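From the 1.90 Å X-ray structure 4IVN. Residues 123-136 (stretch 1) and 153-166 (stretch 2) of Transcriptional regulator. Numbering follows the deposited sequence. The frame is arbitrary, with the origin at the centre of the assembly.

Stretch 1, residues 123-136: RVHQAEFIGCIGVG
Stretch 2 153-166: GKKAIMFEDTHLAA

Two neighbouring parallel strands organise this contact: residues 129-133 and 156-159 run 18° apart, their axes approaching to 4.7 Å, in the register Ile 130–Ala 156, Gly 131–Ile 157, Cys 132–Met 158 and Ile 133–Phe 159. The CA atoms lie 4.6 Å apart for Ile 130 and Ala 156, 5.0 Å for Gly 131 and Ile 157, 4.5 Å for Cys 132 and Met 158, and 5.3 Å for Ile 133 and Phe 159. In all, 805 Å² is buried between the stretches.

Stretch 2 opens with Gly 153, at phi/psi 85/18, a positive phi that favours glycine. Lys 154 (-87/153) then points its CB toward stretch 1 and, with chi angles m, m, m, t, delivers its ammonium to the end of helix 123-126. Its NZ donates to Val 124 O at 3.0 Å and Ala 127 O at 2.9 Å, and weakly to His 125 O at 3.0 Å. Ala 127, at -71/138, is where the chain leaves helical geometry, so a cation here serves carbonyls at a helix C-terminus. The aliphatic part of Lys 154 also makes contact: Lys 154 CE lies 4.2 Å from Ile 130 CD1.

Lys 155 (m, m, t, m) starts toward stretch 1, but its end leads away. A water extends the pairing, accepting from Lys 155 N at 2.8 Å and donating to Glu 128 O at 2.7 Å. Lys 155 O then accepts from Ile 130 N at 2.9 Å.

Ala 156 (-136/135) shares a sheet face with Ile 130 (m, t), Cys 132 and Met 158; Ala 156 CB sits 4.4 Å from Ile 130 CB. The main chain of Ile 157 (-122/130) bonds both ways, as parallel pairing requires: Ile 157 N donates to Ile 130 O at 2.8 Å, and Cys 132 N to Ile 157 O at 2.6 Å. Its t, t side chain lies on the other face, where Ile 157 CG2 meets Phe 129 CZ at 3.3 Å; Phe 129 has chi1 t and chi2 87°.

Met 158 (t, p, t) curls its end back to stretch 1, placing SD 3.6 Å from Cys 132 CB (chi1 m) and CE 3.3 Å from Gly 134 O. Phe 159 N closes the ladder, donating to Cys 132 O at 2.9 Å and a nearly straight 174°. The Phe 159 side chain (chi1 m, chi2 87°) lies on the same face of the sheet as Ile 133 and Ile 157, and Cys 132 O is at the edge of its ring.

After Glu 160 (-103/-7), Asp 161 (chi1 t) caps the next helix: OD2 accepts from His 163 N at 2.8 Å and Leu 164 N at 3.2 Å. That helix returns Thr 162 CG2 to 3.6 Å from Val 135 CG1 and Ala 165 CB to 4.0 Å from Ile 133 CG1, small groups that complete the apolar packing.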

# COMPACT_ATOMS: atom_id res chain seq x y z
N ARG A 123 -18.68 -0.32 -14.35
CA ARG A 123 -19.00 0.88 -13.51
C ARG A 123 -17.88 1.94 -13.50
O ARG A 123 -18.14 3.12 -13.69
CB ARG A 123 -19.35 0.41 -12.12
CG ARG A 123 -20.67 -0.42 -12.17
CD ARG A 123 -21.39 -0.50 -10.85
NE ARG A 123 -22.55 -1.42 -10.82
CZ ARG A 123 -23.82 -1.03 -10.95
NH1 ARG A 123 -24.13 0.26 -11.18
NH2 ARG A 123 -24.80 -1.94 -10.82
N VAL A 124 -16.65 1.51 -13.27
CA VAL A 124 -15.51 2.40 -13.33
C VAL A 124 -15.37 3.09 -14.70
O VAL A 124 -15.20 4.32 -14.80
CB VAL A 124 -14.23 1.69 -12.93
CG1 VAL A 124 -13.03 2.68 -13.05
CG2 VAL A 124 -14.39 1.20 -11.47
N HIS A 125 -15.54 2.31 -15.72
CA HIS A 125 -15.42 2.83 -17.07
C HIS A 125 -16.44 3.91 -17.28
O HIS A 125 -16.08 4.98 -17.79
CB HIS A 125 -15.61 1.72 -18.09
CG HIS A 125 -15.63 2.25 -19.50
ND1 HIS A 125 -14.58 2.87 -20.03
CD2 HIS A 125 -16.66 2.33 -20.45
CE1 HIS A 125 -14.89 3.29 -21.29
NE2 HIS A 125 -16.14 2.93 -21.55
N GLN A 126 -17.68 3.68 -16.83
CA GLN A 126 -18.76 4.67 -17.00
C GLN A 126 -18.60 5.90 -16.09
O GLN A 126 -19.13 6.99 -16.38
CB GLN A 126 -20.16 4.06 -16.74
CG GLN A 126 -20.56 2.88 -17.66
CD GLN A 126 -20.58 3.23 -19.16
OE1 GLN A 126 -20.83 4.38 -19.54
NE2 GLN A 126 -20.29 2.24 -20.02
N ALA A 127 -17.87 5.75 -14.98
CA ALA A 127 -17.97 6.74 -13.93
C ALA A 127 -17.30 8.04 -14.38
O ALA A 127 -16.24 8.03 -15.00
CB ALA A 127 -17.38 6.20 -12.65
N GLU A 128 -17.93 9.17 -14.09
CA GLU A 128 -17.27 10.44 -14.33
C GLU A 128 -16.44 10.88 -13.10
O GLU A 128 -15.43 11.61 -13.20
CB GLU A 128 -18.33 11.49 -14.66
CG GLU A 128 -18.79 11.32 -16.13
CD GLU A 128 -19.90 12.31 -16.52
OE1 GLU A 128 -20.70 12.67 -15.64
OE2 GLU A 128 -19.99 12.72 -17.70
N PHE A 129 -16.82 10.38 -11.94
CA PHE A 129 -16.09 10.83 -10.71
C PHE A 129 -16.09 9.67 -9.76
O PHE A 129 -17.12 8.95 -9.64
CB PHE A 129 -16.78 12.06 -10.05
CG PHE A 129 -16.20 12.41 -8.65
CD1 PHE A 129 -15.11 13.24 -8.55
CD2 PHE A 129 -16.74 11.84 -7.48
CE1 PHE A 129 -14.61 13.59 -7.26
CE2 PHE A 129 -16.22 12.15 -6.24
CZ PHE A 129 -15.17 13.03 -6.14
N ILE A 130 -14.93 9.43 -9.14
CA ILE A 130 -14.82 8.28 -8.26
C ILE A 130 -14.32 8.78 -6.92
O ILE A 130 -13.18 9.38 -6.79
CB ILE A 130 -13.85 7.21 -8.86
CG1 ILE A 130 -14.42 6.68 -10.21
CG2 ILE A 130 -13.67 6.01 -7.88
CD1 ILE A 130 -13.47 5.75 -10.95
N GLY A 131 -15.12 8.51 -5.90
CA GLY A 131 -14.78 8.90 -4.52
C GLY A 131 -14.31 7.66 -3.79
O GLY A 131 -14.96 6.58 -3.89
N CYS A 132 -13.25 7.76 -2.99
CA CYS A 132 -12.79 6.56 -2.26
C CYS A 132 -12.71 6.87 -0.76
O CYS A 132 -12.38 8.00 -0.43
CB CYS A 132 -11.39 6.14 -2.71
SG CYS A 132 -11.32 5.85 -4.50
N ILE A 133 -13.04 5.89 0.09
CA ILE A 133 -13.17 6.17 1.53
C ILE A 133 -12.48 5.05 2.29
O ILE A 133 -12.74 3.87 2.03
CB ILE A 133 -14.66 6.30 2.02
CG1 ILE A 133 -15.51 7.28 1.22
CG2 ILE A 133 -14.70 6.71 3.49
CD1 ILE A 133 -16.99 6.95 1.47
N GLY A 134 -11.60 5.42 3.26
CA GLY A 134 -11.00 4.43 4.12
C GLY A 134 -10.12 5.09 5.15
O GLY A 134 -9.60 6.22 4.90
N VAL A 135 -10.02 4.44 6.31
CA VAL A 135 -9.18 4.96 7.40
C VAL A 135 -8.15 4.03 7.94
O VAL A 135 -8.16 2.80 7.67
CB VAL A 135 -10.04 5.48 8.61
CG1 VAL A 135 -11.05 6.60 8.16
CG2 VAL A 135 -10.77 4.32 9.27
N GLY A 136 -7.17 4.57 8.68
CA GLY A 136 -6.11 3.71 9.26
C GLY A 136 -5.40 2.99 8.11
O GLY A 136 -5.02 3.63 7.12
N GLY A 153 -6.41 8.33 -16.04
CA GLY A 153 -7.05 9.59 -16.43
C GLY A 153 -8.46 9.73 -15.83
O GLY A 153 -9.22 10.59 -16.26
N LYS A 154 -8.80 8.96 -14.77
CA LYS A 154 -10.12 9.10 -14.15
C LYS A 154 -10.00 10.20 -13.10
O LYS A 154 -8.90 10.36 -12.46
CB LYS A 154 -10.56 7.83 -13.42
CG LYS A 154 -10.81 6.57 -14.29
CD LYS A 154 -11.77 6.85 -15.44
CE LYS A 154 -13.21 6.86 -15.01
NZ LYS A 154 -14.07 6.63 -16.25
N LYS A 155 -11.11 10.87 -12.80
CA LYS A 155 -11.04 11.74 -11.58
C LYS A 155 -11.29 10.87 -10.36
O LYS A 155 -12.35 10.21 -10.30
CB LYS A 155 -12.14 12.83 -11.67
CG LYS A 155 -11.96 13.73 -12.92
CD LYS A 155 -10.64 14.51 -12.65
CE LYS A 155 -10.45 15.72 -13.56
NZ LYS A 155 -10.67 15.36 -15.00
N ALA A 156 -10.34 10.80 -9.43
CA ALA A 156 -10.54 10.01 -8.22
C ALA A 156 -10.06 10.83 -7.07
O ALA A 156 -8.98 11.47 -7.09
CB ALA A 156 -9.77 8.69 -8.27
N ILE A 157 -10.87 10.83 -6.02
CA ILE A 157 -10.42 11.42 -4.76
C ILE A 157 -10.48 10.38 -3.66
O ILE A 157 -11.51 9.69 -3.48
CB ILE A 157 -11.29 12.60 -4.37
CG1 ILE A 157 -10.81 13.20 -3.04
CG2 ILE A 157 -12.69 12.11 -4.17
CD1 ILE A 157 -11.51 14.47 -2.77
N MET A 158 -9.38 10.26 -2.94
CA MET A 158 -9.37 9.49 -1.70
C MET A 158 -9.61 10.43 -0.47
O MET A 158 -8.90 11.42 -0.30
CB MET A 158 -8.08 8.70 -1.64
CG MET A 158 -7.80 7.89 -0.39
SD MET A 158 -9.13 6.80 -0.02
CE MET A 158 -8.76 6.42 1.71
N PHE A 159 -10.59 10.12 0.37
CA PHE A 159 -10.79 10.89 1.64
C PHE A 159 -10.29 10.03 2.84
O PHE A 159 -10.83 8.90 3.05
CB PHE A 159 -12.32 11.11 1.86
CG PHE A 159 -13.03 11.91 0.79
CD1 PHE A 159 -13.54 11.29 -0.35
CD2 PHE A 159 -13.25 13.28 0.95
CE1 PHE A 159 -14.28 12.01 -1.30
CE2 PHE A 159 -13.91 14.00 -0.02
CZ PHE A 159 -14.45 13.36 -1.13
N GLU A 160 -9.40 10.49 3.70
CA GLU A 160 -9.53 9.91 5.13
C GLU A 160 -10.21 10.87 6.13
O GLU A 160 -10.46 10.44 7.38
CB GLU A 160 -8.21 9.37 5.76
CG GLU A 160 -7.46 8.48 4.81
CD GLU A 160 -6.70 9.25 3.79
OE1 GLU A 160 -6.73 10.50 3.83
OE2 GLU A 160 -6.05 8.60 2.96
N ASP A 161 -10.45 12.13 5.65
CA ASP A 161 -11.39 12.98 6.44
C ASP A 161 -12.84 12.49 6.22
O ASP A 161 -13.41 12.76 5.14
CB ASP A 161 -11.24 14.48 6.19
CG ASP A 161 -12.09 15.30 7.20
OD1 ASP A 161 -11.80 16.51 7.61
OD2 ASP A 161 -13.12 14.68 7.65
N THR A 162 -13.40 11.80 7.17
CA THR A 162 -14.72 11.09 6.99
C THR A 162 -15.87 12.08 7.09
O THR A 162 -16.96 11.77 6.65
CB THR A 162 -14.88 9.93 7.96
OG1 THR A 162 -14.47 10.39 9.24
CG2 THR A 162 -13.91 8.76 7.60
N HIS A 163 -15.59 13.26 7.62
CA HIS A 163 -16.53 14.41 7.58
C HIS A 163 -16.67 14.92 6.20
O HIS A 163 -17.80 15.02 5.69
CB HIS A 163 -16.06 15.50 8.53
CG HIS A 163 -16.30 15.11 9.97
ND1 HIS A 163 -17.13 15.81 10.78
CD2 HIS A 163 -15.80 14.04 10.72
CE1 HIS A 163 -17.13 15.24 12.03
NE2 HIS A 163 -16.33 14.12 11.97
N LEU A 164 -15.52 15.13 5.52
CA LEU A 164 -15.54 15.58 4.13
C LEU A 164 -16.16 14.49 3.24
O LEU A 164 -16.97 14.81 2.31
CB LEU A 164 -14.15 15.92 3.64
CG LEU A 164 -13.58 17.28 4.10
CD1 LEU A 164 -12.22 17.53 3.41
CD2 LEU A 164 -14.51 18.42 3.74
N ALA A 165 -15.78 13.25 3.52
CA ALA A 165 -16.27 12.12 2.68
C ALA A 165 -17.83 12.07 2.84
O ALA A 165 -18.58 11.90 1.84
CB ALA A 165 -15.68 10.79 3.19
N ALA A 166 -18.31 12.20 4.08
CA ALA A 166 -19.82 12.29 4.30
C ALA A 166 -20.43 13.45 3.51
O ALA A 166 -21.51 13.27 2.89
CB ALA A 166 -20.22 12.39 5.75
O HOH W 1 -13.27 10.77 -14.59